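Local structure of amine Dehydrogenase (Pseudomonas putida, 1JMX) at residues P5-G10 against D71-K76; A9-M14 against V25-S30; I15-P20 against G46-A51; D31-S36 against K330-P335; P202-R207 against T343-I348. The protein probably takes part in the oxidative deamination of primary amines, as the beta-propeller subunit of a haem-containing amine dehydrogenase. All blocks are in the same frame, centred on the assembly; numbering follows the deposited sequence.

How the interactions relate
All five contacts surround one propeller blade, in which the C-terminal strand 345-348 pairs with 12-18, followed outward by 22-27 and 32-38. Interaction 2 is the hairpin 12-18/22-27 inside this blade, and interaction 4, centred about 11 Å from it, meets the blade formed by the strands from 299 to 333. Interactions 1 and 3 face the blade that runs from strand 47-50 to strand 76-82, their centres about 15 Å apart and joined by Leu72 packing on Ile15 and Met50. Interactions 3 and 5, about 11 Å apart between centres, are both more central in the propeller than the others; there Gln204 OE1 bonds Met50 N at 2.8 Å. The haem c pocket residues 116-120 belong to none of these segments.

Interaction 1 of 5, residues P5-G10 against D71-K76; sequences PALKAG and DLDTCK
One direct hydrogen bond ties the N-terminal segment Pro5-Gly10 to the turn Asp71-Lys76. Leu7 N donates to Asp73 OD1 at 2.8 Å and nearly straight (160°), but reaches it from above the carboxylate plane. Asp73 CG lies anti to its own carbonyl carbon (chi1 -78°), which swings the carboxylate across to Leu7. The second oxygen is used as well: a water donates to Asp73 OD2 at 2.8 Å and to Leu7 O at 2.5 Å, so that the carboxylate holds the N-H of Leu7 directly and its C=O through solvent. OD2 also forms salt bridges with Arg55 and Arg349, which would be expected to keep this buried acid ionised.

Within the turn, Asp71 sets the backbone. Its OD2 accepts from Asp73 N at 3.1 Å, an Asx turn, while OD1 takes the hydroxyl of Thr74 (OG1, 2.7 Å). Asp71 N donates to Lys76 O at 2.8 Å, closing the loop, and the neighbouring Cys75 is anchored by a disulfide to Cys37.

Apolar contact is lighter. Leu7 CD2 approaches Leu72 CB at 4.2 Å, both leucines also packing on Val25 and Phe347, and Ala6 CB rests against the Asp73 carboxyl carbon, CG, at 3.9 Å.

The segment 71-76 is the reversal between antiparallel strands 66-71 and 76-82, and here the chain's N-terminal arm crosses it before entering strand 12-18: an inter-blade contact of a beta-propeller, made by a hairpin loop of one blade and the lead-in to strand 12-18 of its neighbour.

Interaction 2 of 5, residues A9-M14 against V25-S30; sequences AGHEYM and VVDVAS
Backbone bonds set the register of strands 12-14 and 25-27. Met14 and Val26 form an antiparallel hydrogen-bonded pair: Val26 N donates to Met14 O at 2.7 Å and almost straight (165°), and Met14 N to Val26 O at 3.0 Å, both donors lying in the carbonyl planes. Tyr13 and Asp27 make the adjoining non-hydrogen-bonded pair. Beyond it the ladder frays, with only a weak bond from Val28 N to Glu12 O at 3.4 Å.

This is the beta hairpin 12-18/22-27, the middle two strands of a four-stranded propeller blade whose remaining strands are 32-38 and the C-terminal 345-348. Asp27 ends the strand in an Asx motif: its OD1 accepts from Ser30 N above the carboxylate plane and from Ser30 OG through the anti lone pair (2.7 Å), turning the chain toward strand 32-38.

Water carries the remaining polar links. One molecule touches His11 ND1 and Tyr13 OH and donates to Asp27 OD2 at 2.7 Å, the phenol oxygen also bonding Lys8 N. Another donates to Glu12 O and, weakly, to Asp27 OD2, and accepts from Ala29 N.

Apolar packing lies on both faces of the hairpin. On the Tyr13 face, the ring carbon CD2 meets Val25 CG1 at 3.6 Å, the side chains crossing obliquely. On the Met14 face, Met14 CB sits 4.1 Å from Val26 CB. The extended Glu12 chain, its CG anti to the backbone N (chi1 -172°), brings its CG to 3.9 Å from Val28 CB, while its OE2 bonds Lys304 N.

Interaction 3 of 5, residues I15-P20 against G46-A51; sequences IVTNYP and GTAMMA
Ile15 buries the largest area here, and does so through one methyl. With CG1 in the crowded position between the backbone N and the carbonyl carbon (chi1 59°), its CD1 reaches over to strand 47-50 and meets Ala48 CB and Met50 SD, each at 3.7 Å. Met50 comes from the other strand with a chain bent at chi2 and chi3, so that its sulfur, rather than its terminal methyl, is laid against the isoleucine, the two side chains crossing obliquely.

Thr17, two residues on, faces the same way and supplies the polar link. Its hydroxyl also takes the crowded position (chi1 60°) and OG1 donates to Gly46 O at 2.6 Å, a short bond that comes in above the carbonyl plane instead of along a lone pair. CG2 also touches that oxygen at 3.2 Å. Gly46, at positive phi, forms with Thr47 a G1 beta bulge facing Leu60, and its carbonyl oxygen is the one that Thr17 reaches.

Strands 15-18 and 47-50 run nearly antiparallel (159°), yet their axes stay 7.2 Å apart: they are strands of adjacent propeller blades packed through side chains, each hydrogen-bonded in its own sheet. Between these two segments the contact is mainly apolar, with one buried hydrogen bond: the Thr17 hydroxyl, satisfied by Gly46 O and also bonded to Thr342 OG1, pins one end, and the Ile15-Ala48-Met50 cluster fills the other.

Interaction 4 of 5, residues D31-S36 against K330-P335; sequences DTVYKS and KNIKLP
The flat group of this contact is the Asp31 carboxylate, and its two oxygens meet different neighbours: OD1 lies 3.9 Å from Ile332 CD1, and OD2 is 4.0 Å from the methylene carbon CD of Lys330. Their polar partners are outside the contact, Tyr310 OH for OD1 and Lys308 NZ, in a salt bridge, for OD2. Lys330 bends at chi3; its chain crosses Asp31 obliquely and its ammonium NZ ends 3.5 Å from Asp31 O, staying 4.9 Å from OD2. That same carbonyl oxygen, Asp31 O, is touched by Ile332 CG1 at 3.4 Å. Asp31 and Thr32 both face Asp27 as a G1 beta bulge.

Farther along, Val33 CG2 carries the apolar half: it meets Leu334 CD2 at 4.2 Å and Pro335 CD at 4.3 Å, with Ile332 CG2 also close.

The strands 32-38 and 327-333 are the outer strands of neighbouring propeller blades, and the touching parts run in nearly the same direction. Between these two segments the contact is van der Waals packing: the nearby Lys330 charge probably adds long-range attraction for Asp31, while the acid's direct salt bridge is to Lys308, which probably does most to balance its charge.

Interaction 5 of 5, residues P202-R207 against T343-I348; sequences PHQSPR and TPQVFI
Strand 345-348 is the C-terminal strand that closes the beta-propeller by pairing with 12-18, and the loop Pro202-Arg207, between strands 178-182 and 209-218, packs on it near the centre of the propeller, the contact lying about 9 Å from the chain's centre. The central pair is Gln204 and Gln345, whose side chains cross at about a right angle with their amide planes 68° apart. Gln204 is extended beyond CG, which lies anti to the carbonyl carbon (chi1 -70°), and it runs over the bent Gln345 chain. Its CG comes within 3.7 Å of the amide carbon CD of Gln345, and its OE1 presses on Gln345 CG at 3.0 Å, a tight approach. That oxygen is held by two bonds: it accepts from Met50 N of strand 47-50, and from a water that also donates to Val346 O. Gln204 thus joins the loop to a neighbouring blade as well as to the closing strand.

At the other end of the contact, Pro202 and Thr343 cross obliquely, ring carbon CD of the proline against the threonine methyl CG2 at 3.6 Å. His203 points its CB away from the strand, and its imidazole returns through solvent: NE2 is bonded to Tyr199 OH, while a water at the ring edge, in its plane, lies 2.9 Å from His203 ND1 and donates to Pro344 O at 2.7 Å.

Interaction 1 of 5, residues P5-G10 against D71-K76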
# COMPACT_ATOMS: atom_id res chain seq x y z
N PRO B 5 -41.78 14.56 -1.07
CA PRO B 5 -42.80 14.16 -2.05
C PRO B 5 -42.89 12.63 -2.15
O PRO B 5 -41.87 11.94 -2.25
CB PRO B 5 -42.28 14.78 -3.35
CG PRO B 5 -40.80 14.70 -3.17
CD PRO B 5 -40.62 15.16 -1.73
N ALA B 6 -44.10 12.10 -2.08
CA ALA B 6 -44.29 10.65 -2.18
C ALA B 6 -44.08 10.26 -3.62
O ALA B 6 -44.35 11.06 -4.52
CB ALA B 6 -45.69 10.27 -1.73
N LEU B 7 -43.58 9.06 -3.85
CA LEU B 7 -43.34 8.57 -5.20
C LEU B 7 -44.64 8.22 -5.92
O LEU B 7 -45.58 7.70 -5.32
CB LEU B 7 -42.41 7.36 -5.18
CG LEU B 7 -40.90 7.63 -5.05
CD1 LEU B 7 -40.59 8.54 -3.88
CD2 LEU B 7 -40.17 6.31 -4.93
N LYS B 8 -44.69 8.52 -7.22
CA LYS B 8 -45.86 8.25 -8.03
C LYS B 8 -45.91 6.82 -8.55
O LYS B 8 -44.90 6.28 -8.98
CB LYS B 8 -45.94 9.24 -9.19
CG LYS B 8 -45.90 10.68 -8.75
CD LYS B 8 -46.46 11.59 -9.81
CE LYS B 8 -46.36 13.06 -9.40
NZ LYS B 8 -47.03 13.34 -8.08
N ALA B 9 -47.10 6.23 -8.51
CA ALA B 9 -47.31 4.87 -8.99
C ALA B 9 -47.11 4.76 -10.50
O ALA B 9 -47.43 5.68 -11.24
CB ALA B 9 -48.71 4.40 -8.62
N GLY B 10 -46.56 3.63 -10.94
CA GLY B 10 -46.32 3.43 -12.36
C GLY B 10 -45.05 4.10 -12.85
O GLY B 10 -44.54 3.77 -13.92
N ASP B 71 -38.33 4.37 4.38
CA ASP B 71 -39.51 4.48 3.54
C ASP B 71 -39.27 5.67 2.61
O ASP B 71 -39.24 6.81 3.07
CB ASP B 71 -40.76 4.71 4.40
CG ASP B 71 -41.96 5.20 3.58
OD1 ASP B 71 -42.81 5.89 4.16
OD2 ASP B 71 -42.06 4.91 2.38
N LEU B 72 -39.12 5.40 1.32
CA LEU B 72 -38.86 6.44 0.33
C LEU B 72 -39.92 7.55 0.20
O LEU B 72 -39.58 8.69 -0.14
CB LEU B 72 -38.62 5.80 -1.04
CG LEU B 72 -37.18 5.44 -1.43
CD1 LEU B 72 -36.38 4.94 -0.25
CD2 LEU B 72 -37.21 4.42 -2.55
N ASP B 73 -41.18 7.21 0.43
CA ASP B 73 -42.26 8.20 0.33
C ASP B 73 -42.20 9.29 1.38
O ASP B 73 -42.69 10.39 1.17
CB ASP B 73 -43.64 7.53 0.43
CG ASP B 73 -44.07 6.84 -0.86
OD1 ASP B 73 -43.41 7.00 -1.90
OD2 ASP B 73 -45.09 6.13 -0.82
N THR B 74 -41.58 8.98 2.52
CA THR B 74 -41.50 9.94 3.61
C THR B 74 -40.09 10.13 4.17
O THR B 74 -39.86 11.01 4.99
CB THR B 74 -42.41 9.49 4.79
OG1 THR B 74 -41.96 8.23 5.29
CG2 THR B 74 -43.87 9.35 4.33
N CYS B 75 -39.17 9.29 3.72
CA CYS B 75 -37.79 9.30 4.19
C CYS B 75 -37.68 8.82 5.64
O CYS B 75 -36.69 9.11 6.31
CB CYS B 75 -37.16 10.69 4.09
SG CYS B 75 -36.81 11.26 2.41
N LYS B 76 -38.68 8.08 6.10
CA LYS B 76 -38.68 7.59 7.48
C LYS B 76 -37.91 6.29 7.73
O LYS B 76 -38.06 5.33 6.99
CB LYS B 76 -40.12 7.43 8.00
CG LYS B 76 -40.18 7.25 9.52
CD LYS B 76 -41.31 6.33 9.97
CE LYS B 76 -42.68 6.98 9.82
NZ LYS B 76 -43.78 6.04 10.24
O HOH W 1 -46.53 6.64 -3.22

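Interaction 2 of 5, residues A9-M14 against V25-S30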
# COMPACT_ATOMS: atom_id res chain seq x y z
N ALA B 9 -47.10 6.23 -8.51
CA ALA B 9 -47.31 4.87 -8.99
C ALA B 9 -47.11 4.76 -10.50
O ALA B 9 -47.43 5.68 -11.24
CB ALA B 9 -48.71 4.40 -8.62
N GLY B 10 -46.56 3.63 -10.94
CA GLY B 10 -46.32 3.43 -12.36
C GLY B 10 -45.05 4.10 -12.85
O GLY B 10 -44.54 3.77 -13.92
N HIS B 11 -44.55 5.08 -12.09
CA HIS B 11 -43.32 5.79 -12.45
C HIS B 11 -42.08 5.01 -12.09
O HIS B 11 -42.01 4.39 -11.03
CB HIS B 11 -43.25 7.13 -11.74
CG HIS B 11 -44.11 8.18 -12.35
ND1 HIS B 11 -43.78 9.52 -12.31
CD2 HIS B 11 -45.30 8.10 -12.99
CE1 HIS B 11 -44.74 10.22 -12.89
NE2 HIS B 11 -45.67 9.38 -13.31
N GLU B 12 -41.08 5.11 -12.96
CA GLU B 12 -39.81 4.43 -12.75
C GLU B 12 -38.88 5.30 -11.91
O GLU B 12 -38.83 6.52 -12.09
CB GLU B 12 -39.17 4.11 -14.09
CG GLU B 12 -37.94 3.24 -13.98
CD GLU B 12 -37.65 2.53 -15.27
OE1 GLU B 12 -38.05 3.04 -16.34
OE2 GLU B 12 -37.06 1.44 -15.21
N TYR B 13 -38.16 4.68 -10.99
CA TYR B 13 -37.25 5.40 -10.12
C TYR B 13 -35.95 4.65 -9.92
O TYR B 13 -35.86 3.45 -10.20
CB TYR B 13 -37.89 5.65 -8.76
CG TYR B 13 -39.08 6.58 -8.81
CD1 TYR B 13 -40.39 6.08 -8.74
CD2 TYR B 13 -38.91 7.96 -8.91
CE1 TYR B 13 -41.48 6.93 -8.78
CE2 TYR B 13 -39.99 8.82 -8.94
CZ TYR B 13 -41.28 8.30 -8.87
OH TYR B 13 -42.34 9.17 -8.90
N MET B 14 -34.95 5.37 -9.42
CA MET B 14 -33.64 4.79 -9.16
C MET B 14 -33.09 5.34 -7.86
O MET B 14 -33.13 6.55 -7.62
CB MET B 14 -32.67 5.14 -10.28
CG MET B 14 -31.22 4.72 -10.01
SD MET B 14 -30.06 5.34 -11.26
CE MET B 14 -30.11 3.99 -12.37
N VAL B 25 -33.49 9.77 -4.72
CA VAL B 25 -34.43 9.12 -5.60
C VAL B 25 -34.33 9.86 -6.92
O VAL B 25 -34.47 11.09 -6.98
CB VAL B 25 -35.88 9.20 -5.06
CG1 VAL B 25 -36.82 8.46 -6.00
CG2 VAL B 25 -35.96 8.60 -3.67
N VAL B 26 -34.00 9.13 -7.97
CA VAL B 26 -33.86 9.70 -9.30
C VAL B 26 -35.07 9.33 -10.13
O VAL B 26 -35.46 8.17 -10.21
CB VAL B 26 -32.57 9.19 -10.00
CG1 VAL B 26 -32.55 9.61 -11.48
CG2 VAL B 26 -31.33 9.74 -9.29
N ASP B 27 -35.73 10.35 -10.67
CA ASP B 27 -36.86 10.12 -11.53
C ASP B 27 -36.25 9.77 -12.88
O ASP B 27 -35.65 10.61 -13.55
CB ASP B 27 -37.71 11.38 -11.62
CG ASP B 27 -38.91 11.20 -12.51
OD1 ASP B 27 -38.94 11.78 -13.61
OD2 ASP B 27 -39.81 10.45 -12.11
N VAL B 28 -36.34 8.50 -13.25
CA VAL B 28 -35.77 8.00 -14.50
C VAL B 28 -36.32 8.66 -15.77
O VAL B 28 -35.59 8.78 -16.75
CB VAL B 28 -35.91 6.47 -14.58
CG1 VAL B 28 -35.43 5.94 -15.93
CG2 VAL B 28 -35.11 5.82 -13.46
N ALA B 29 -37.56 9.12 -15.74
CA ALA B 29 -38.16 9.74 -16.93
C ALA B 29 -37.49 11.06 -17.33
O ALA B 29 -37.14 11.27 -18.49
CB ALA B 29 -39.67 9.95 -16.72
N SER B 30 -37.31 11.93 -16.34
CA SER B 30 -36.72 13.24 -16.56
C SER B 30 -35.22 13.32 -16.26
O SER B 30 -34.60 14.35 -16.48
CB SER B 30 -37.46 14.28 -15.72
OG SER B 30 -37.43 13.92 -14.35
O HOH W 2 -41.99 11.22 -10.67
O HOH W 3 -39.73 8.37 -13.74

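Interaction 3 of 5, residues I15-P20 against G46-A51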
# COMPACT_ATOMS: atom_id res chain seq x y z
N ILE B 15 -32.60 4.46 -7.00
CA ILE B 15 -32.01 4.91 -5.76
C ILE B 15 -30.50 4.75 -5.81
O ILE B 15 -29.98 3.81 -6.40
CB ILE B 15 -32.55 4.18 -4.52
CG1 ILE B 15 -32.30 2.68 -4.62
CG2 ILE B 15 -34.01 4.51 -4.33
CD1 ILE B 15 -32.53 1.95 -3.30
N VAL B 16 -29.82 5.73 -5.23
CA VAL B 16 -28.37 5.73 -5.15
C VAL B 16 -27.98 6.40 -3.84
O VAL B 16 -28.63 7.36 -3.41
CB VAL B 16 -27.69 6.52 -6.33
CG1 VAL B 16 -27.86 5.79 -7.64
CG2 VAL B 16 -28.24 7.94 -6.43
N THR B 17 -26.98 5.87 -3.18
CA THR B 17 -26.53 6.49 -1.94
C THR B 17 -25.28 7.32 -2.25
O THR B 17 -24.45 6.96 -3.08
CB THR B 17 -26.36 5.47 -0.79
OG1 THR B 17 -25.39 4.47 -1.15
CG2 THR B 17 -27.70 4.79 -0.50
N ASN B 18 -25.19 8.45 -1.57
CA ASN B 18 -24.17 9.47 -1.75
C ASN B 18 -23.40 9.58 -0.45
O ASN B 18 -23.98 9.40 0.62
CB ASN B 18 -24.94 10.75 -2.04
CG ASN B 18 -24.08 11.88 -2.34
OD1 ASN B 18 -23.62 12.05 -3.46
ND2 ASN B 18 -23.86 12.73 -1.34
N TYR B 19 -22.16 10.07 -0.52
CA TYR B 19 -21.33 10.12 0.68
C TYR B 19 -21.70 10.67 2.03
O TYR B 19 -21.66 9.88 3.00
CB TYR B 19 -19.87 10.47 0.42
CG TYR B 19 -19.01 9.53 1.23
CD1 TYR B 19 -18.42 8.43 0.64
CD2 TYR B 19 -18.89 9.68 2.63
CE1 TYR B 19 -17.74 7.50 1.39
CE2 TYR B 19 -18.22 8.74 3.39
CZ TYR B 19 -17.64 7.65 2.76
OH TYR B 19 -16.96 6.72 3.49
N PRO B 20 -22.01 11.99 2.15
CA PRO B 20 -22.36 12.51 3.49
C PRO B 20 -23.14 11.40 4.22
O PRO B 20 -22.57 10.69 5.05
CB PRO B 20 -23.20 13.75 3.16
CG PRO B 20 -22.61 14.22 1.90
CD PRO B 20 -22.40 12.95 1.10
N GLY B 46 -23.25 1.86 2.25
CA GLY B 46 -24.39 2.55 1.68
C GLY B 46 -25.09 1.70 0.63
O GLY B 46 -25.91 2.19 -0.11
N THR B 47 -24.77 0.41 0.59
CA THR B 47 -25.36 -0.50 -0.37
C THR B 47 -26.85 -0.70 -0.09
O THR B 47 -27.23 -1.15 1.00
CB THR B 47 -24.65 -1.87 -0.33
OG1 THR B 47 -23.27 -1.68 -0.64
CG2 THR B 47 -25.26 -2.83 -1.34
N ALA B 48 -27.69 -0.41 -1.08
CA ALA B 48 -29.13 -0.53 -0.93
C ALA B 48 -29.82 -1.49 -1.90
O ALA B 48 -29.32 -1.77 -3.00
CB ALA B 48 -29.80 0.84 -1.02
N MET B 49 -30.96 -2.00 -1.45
CA MET B 49 -31.81 -2.90 -2.23
C MET B 49 -33.26 -2.60 -1.87
O MET B 49 -33.59 -2.39 -0.71
CB MET B 49 -31.52 -4.37 -1.94
CG MET B 49 -30.25 -4.90 -2.58
SD MET B 49 -30.21 -6.70 -2.59
CE MET B 49 -29.39 -7.03 -1.08
N MET B 50 -34.11 -2.54 -2.89
CA MET B 50 -35.54 -2.27 -2.71
C MET B 50 -36.30 -3.50 -2.23
O MET B 50 -36.06 -4.61 -2.70
CB MET B 50 -36.14 -1.78 -4.02
CG MET B 50 -35.72 -0.39 -4.41
SD MET B 50 -36.06 0.76 -3.08
CE MET B 50 -37.85 0.81 -3.12
N ALA B 51 -37.21 -3.29 -1.28
CA ALA B 51 -38.02 -4.38 -0.75
C ALA B 51 -39.14 -4.64 -1.76
O ALA B 51 -39.44 -3.78 -2.58
CB ALA B 51 -38.62 -4.00 0.60

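Interaction 4 of 5, residues D31-S36 against K330-P335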
# COMPACT_ATOMS: atom_id res chain seq x y z
N ASP B 31 -34.66 12.23 -15.74
CA ASP B 31 -33.25 12.18 -15.39
C ASP B 31 -32.88 13.29 -14.43
O ASP B 31 -31.85 13.95 -14.59
CB ASP B 31 -32.38 12.25 -16.64
CG ASP B 31 -32.29 10.92 -17.35
OD1 ASP B 31 -32.26 9.90 -16.64
OD2 ASP B 31 -32.25 10.90 -18.59
N THR B 32 -33.74 13.51 -13.45
CA THR B 32 -33.51 14.54 -12.45
C THR B 32 -33.75 13.95 -11.06
O THR B 32 -34.43 12.94 -10.92
CB THR B 32 -34.43 15.78 -12.67
OG1 THR B 32 -35.79 15.47 -12.31
CG2 THR B 32 -34.39 16.24 -14.13
N VAL B 33 -33.16 14.57 -10.04
CA VAL B 33 -33.33 14.13 -8.66
C VAL B 33 -34.75 14.44 -8.19
O VAL B 33 -35.17 15.59 -8.16
CB VAL B 33 -32.30 14.80 -7.72
CG1 VAL B 33 -32.51 14.33 -6.28
CG2 VAL B 33 -30.89 14.47 -8.19
N TYR B 34 -35.51 13.38 -7.91
CA TYR B 34 -36.88 13.53 -7.45
C TYR B 34 -36.93 14.01 -6.00
O TYR B 34 -37.64 14.97 -5.67
CB TYR B 34 -37.61 12.19 -7.59
CG TYR B 34 -39.09 12.29 -7.34
CD1 TYR B 34 -39.95 12.78 -8.33
CD2 TYR B 34 -39.63 11.90 -6.12
CE1 TYR B 34 -41.32 12.88 -8.09
CE2 TYR B 34 -41.01 11.99 -5.88
CZ TYR B 34 -41.84 12.49 -6.87
OH TYR B 34 -43.18 12.58 -6.64
N LYS B 35 -36.14 13.36 -5.14
CA LYS B 35 -36.06 13.72 -3.73
C LYS B 35 -34.80 13.13 -3.09
O LYS B 35 -34.15 12.25 -3.65
CB LYS B 35 -37.31 13.25 -2.96
CG LYS B 35 -37.46 11.74 -2.83
CD LYS B 35 -38.78 11.33 -2.22
CE LYS B 35 -38.92 11.83 -0.79
NZ LYS B 35 -40.26 11.51 -0.25
N SER B 36 -34.46 13.64 -1.91
CA SER B 36 -33.28 13.18 -1.18
C SER B 36 -33.67 12.91 0.26
O SER B 36 -34.47 13.63 0.84
CB SER B 36 -32.19 14.25 -1.22
OG SER B 36 -31.85 14.60 -2.55
N LYS B 330 -26.25 12.44 -21.09
CA LYS B 330 -26.16 13.50 -20.08
C LYS B 330 -25.59 13.01 -18.76
O LYS B 330 -25.20 11.86 -18.64
CB LYS B 330 -27.51 14.18 -19.86
CG LYS B 330 -28.63 13.27 -19.41
CD LYS B 330 -29.94 14.05 -19.24
CE LYS B 330 -29.85 15.02 -18.06
NZ LYS B 330 -31.20 15.57 -17.65
N ASN B 331 -25.50 13.92 -17.80
CA ASN B 331 -24.99 13.61 -16.47
C ASN B 331 -25.95 14.15 -15.44
O ASN B 331 -26.42 15.28 -15.55
CB ASN B 331 -23.62 14.27 -16.22
CG ASN B 331 -22.53 13.64 -17.03
OD1 ASN B 331 -22.15 14.15 -18.09
ND2 ASN B 331 -22.02 12.51 -16.56
N ILE B 332 -26.22 13.33 -14.43
CA ILE B 332 -27.08 13.72 -13.33
C ILE B 332 -26.12 14.02 -12.19
O ILE B 332 -25.36 13.15 -11.76
CB ILE B 332 -28.03 12.56 -12.91
CG1 ILE B 332 -28.97 12.20 -14.07
CG2 ILE B 332 -28.84 12.95 -11.66
CD1 ILE B 332 -29.80 10.97 -13.81
N LYS B 333 -26.07 15.28 -11.78
CA LYS B 333 -25.20 15.69 -10.68
C LYS B 333 -25.96 15.51 -9.37
O LYS B 333 -27.03 16.09 -9.19
CB LYS B 333 -24.76 17.15 -10.87
CG LYS B 333 -23.93 17.75 -9.73
CD LYS B 333 -22.56 17.10 -9.58
CE LYS B 333 -21.69 17.28 -10.84
NZ LYS B 333 -20.34 16.64 -10.69
N LEU B 334 -25.44 14.66 -8.50
CA LEU B 334 -26.07 14.39 -7.21
C LEU B 334 -25.59 15.33 -6.11
O LEU B 334 -24.42 15.72 -6.07
CB LEU B 334 -25.76 12.97 -6.75
CG LEU B 334 -26.18 11.80 -7.62
CD1 LEU B 334 -25.62 10.52 -7.02
CD2 LEU B 334 -27.69 11.75 -7.69
N PRO B 335 -26.51 15.74 -5.21
CA PRO B 335 -26.11 16.64 -4.12
C PRO B 335 -25.15 15.88 -3.20
O PRO B 335 -25.30 14.67 -2.99
CB PRO B 335 -27.45 16.91 -3.42
CG PRO B 335 -28.43 16.84 -4.52
CD PRO B 335 -27.97 15.63 -5.30

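Interaction 5 of 5, residues P202-R207 against T343-I348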
# COMPACT_ATOMS: atom_id res chain seq x y z
N PRO B 202 -24.97 -5.94 -5.70
CA PRO B 202 -26.13 -6.82 -5.86
C PRO B 202 -27.19 -6.12 -6.72
O PRO B 202 -28.12 -5.50 -6.20
CB PRO B 202 -26.60 -7.01 -4.41
CG PRO B 202 -26.32 -5.67 -3.81
CD PRO B 202 -24.95 -5.33 -4.35
N HIS B 203 -27.00 -6.19 -8.04
CA HIS B 203 -27.92 -5.56 -8.98
C HIS B 203 -29.32 -6.16 -8.90
O HIS B 203 -29.49 -7.38 -8.86
CB HIS B 203 -27.46 -5.74 -10.43
CG HIS B 203 -26.00 -5.49 -10.67
ND1 HIS B 203 -25.48 -4.22 -10.77
CD2 HIS B 203 -24.98 -6.33 -10.91
CE1 HIS B 203 -24.20 -4.29 -11.08
NE2 HIS B 203 -23.87 -5.57 -11.17
N GLN B 204 -30.32 -5.29 -8.88
CA GLN B 204 -31.71 -5.71 -8.90
C GLN B 204 -32.12 -5.32 -10.33
O GLN B 204 -32.81 -4.33 -10.55
CB GLN B 204 -32.53 -4.96 -7.85
CG GLN B 204 -32.19 -5.38 -6.42
CD GLN B 204 -33.14 -4.80 -5.39
OE1 GLN B 204 -33.41 -3.60 -5.38
NE2 GLN B 204 -33.64 -5.65 -4.50
N SER B 205 -31.63 -6.10 -11.29
CA SER B 205 -31.88 -5.85 -12.71
C SER B 205 -33.22 -6.36 -13.23
O SER B 205 -33.82 -7.27 -12.64
CB SER B 205 -30.75 -6.44 -13.55
OG SER B 205 -30.75 -7.85 -13.48
N PRO B 206 -33.70 -5.79 -14.36
CA PRO B 206 -34.98 -6.18 -14.97
C PRO B 206 -35.10 -7.69 -15.26
O PRO B 206 -36.22 -8.22 -15.30
CB PRO B 206 -35.01 -5.35 -16.26
CG PRO B 206 -34.32 -4.08 -15.84
CD PRO B 206 -33.13 -4.61 -15.06
N ARG B 207 -33.97 -8.37 -15.43
CA ARG B 207 -33.96 -9.81 -15.71
C ARG B 207 -34.21 -10.70 -14.47
O ARG B 207 -34.33 -11.91 -14.60
CB ARG B 207 -32.65 -10.23 -16.39
CG ARG B 207 -32.26 -9.37 -17.61
CD ARG B 207 -31.21 -10.06 -18.49
NE ARG B 207 -31.77 -11.20 -19.21
CZ ARG B 207 -31.32 -12.45 -19.13
NH1 ARG B 207 -30.28 -12.74 -18.35
NH2 ARG B 207 -31.91 -13.43 -19.82
N THR B 343 -24.54 0.88 -5.14
CA THR B 343 -25.10 0.24 -6.32
C THR B 343 -26.48 0.81 -6.70
O THR B 343 -27.43 0.75 -5.92
CB THR B 343 -25.11 -1.34 -6.22
OG1 THR B 343 -26.06 -1.90 -7.13
CG2 THR B 343 -25.41 -1.82 -4.86
N PRO B 344 -26.56 1.49 -7.86
CA PRO B 344 -27.78 2.10 -8.39
C PRO B 344 -28.85 1.04 -8.59
O PRO B 344 -28.65 0.07 -9.32
CB PRO B 344 -27.31 2.68 -9.72
CG PRO B 344 -25.89 3.04 -9.44
CD PRO B 344 -25.41 1.82 -8.72
N GLN B 345 -30.01 1.25 -7.96
CA GLN B 345 -31.12 0.30 -8.01
C GLN B 345 -32.37 0.89 -8.70
O GLN B 345 -32.91 1.91 -8.26
CB GLN B 345 -31.45 -0.10 -6.57
CG GLN B 345 -31.43 -1.58 -6.28
CD GLN B 345 -30.14 -2.28 -6.66
OE1 GLN B 345 -29.30 -2.56 -5.81
NE2 GLN B 345 -30.03 -2.64 -7.92
N VAL B 346 -32.82 0.23 -9.77
CA VAL B 346 -33.98 0.68 -10.55
C VAL B 346 -35.26 -0.13 -10.23
O VAL B 346 -35.23 -1.36 -10.14
CB VAL B 346 -33.67 0.62 -12.08
CG1 VAL B 346 -34.83 1.17 -12.90
CG2 VAL B 346 -32.41 1.40 -12.39
N PHE B 347 -36.39 0.58 -10.08
CA PHE B 347 -37.67 -0.05 -9.77
C PHE B 347 -38.86 0.79 -10.23
O PHE B 347 -38.72 1.98 -10.45
CB PHE B 347 -37.80 -0.28 -8.25
CG PHE B 347 -37.89 0.99 -7.44
CD1 PHE B 347 -39.13 1.50 -7.06
CD2 PHE B 347 -36.75 1.70 -7.10
CE1 PHE B 347 -39.23 2.70 -6.35
CE2 PHE B 347 -36.83 2.90 -6.39
CZ PHE B 347 -38.07 3.39 -6.01
N ILE B 348 -40.02 0.14 -10.37
CA ILE B 348 -41.26 0.81 -10.76
C ILE B 348 -42.07 0.94 -9.46
O ILE B 348 -42.37 -0.07 -8.80
CB ILE B 348 -42.11 -0.01 -11.77
CG1 ILE B 348 -41.28 -0.42 -12.99
CG2 ILE B 348 -43.33 0.78 -12.19
CD1 ILE B 348 -40.93 0.71 -13.91
O HOH W 4 -27.13 -1.81 -10.55
O HOH W 5 -34.74 -2.23 -7.46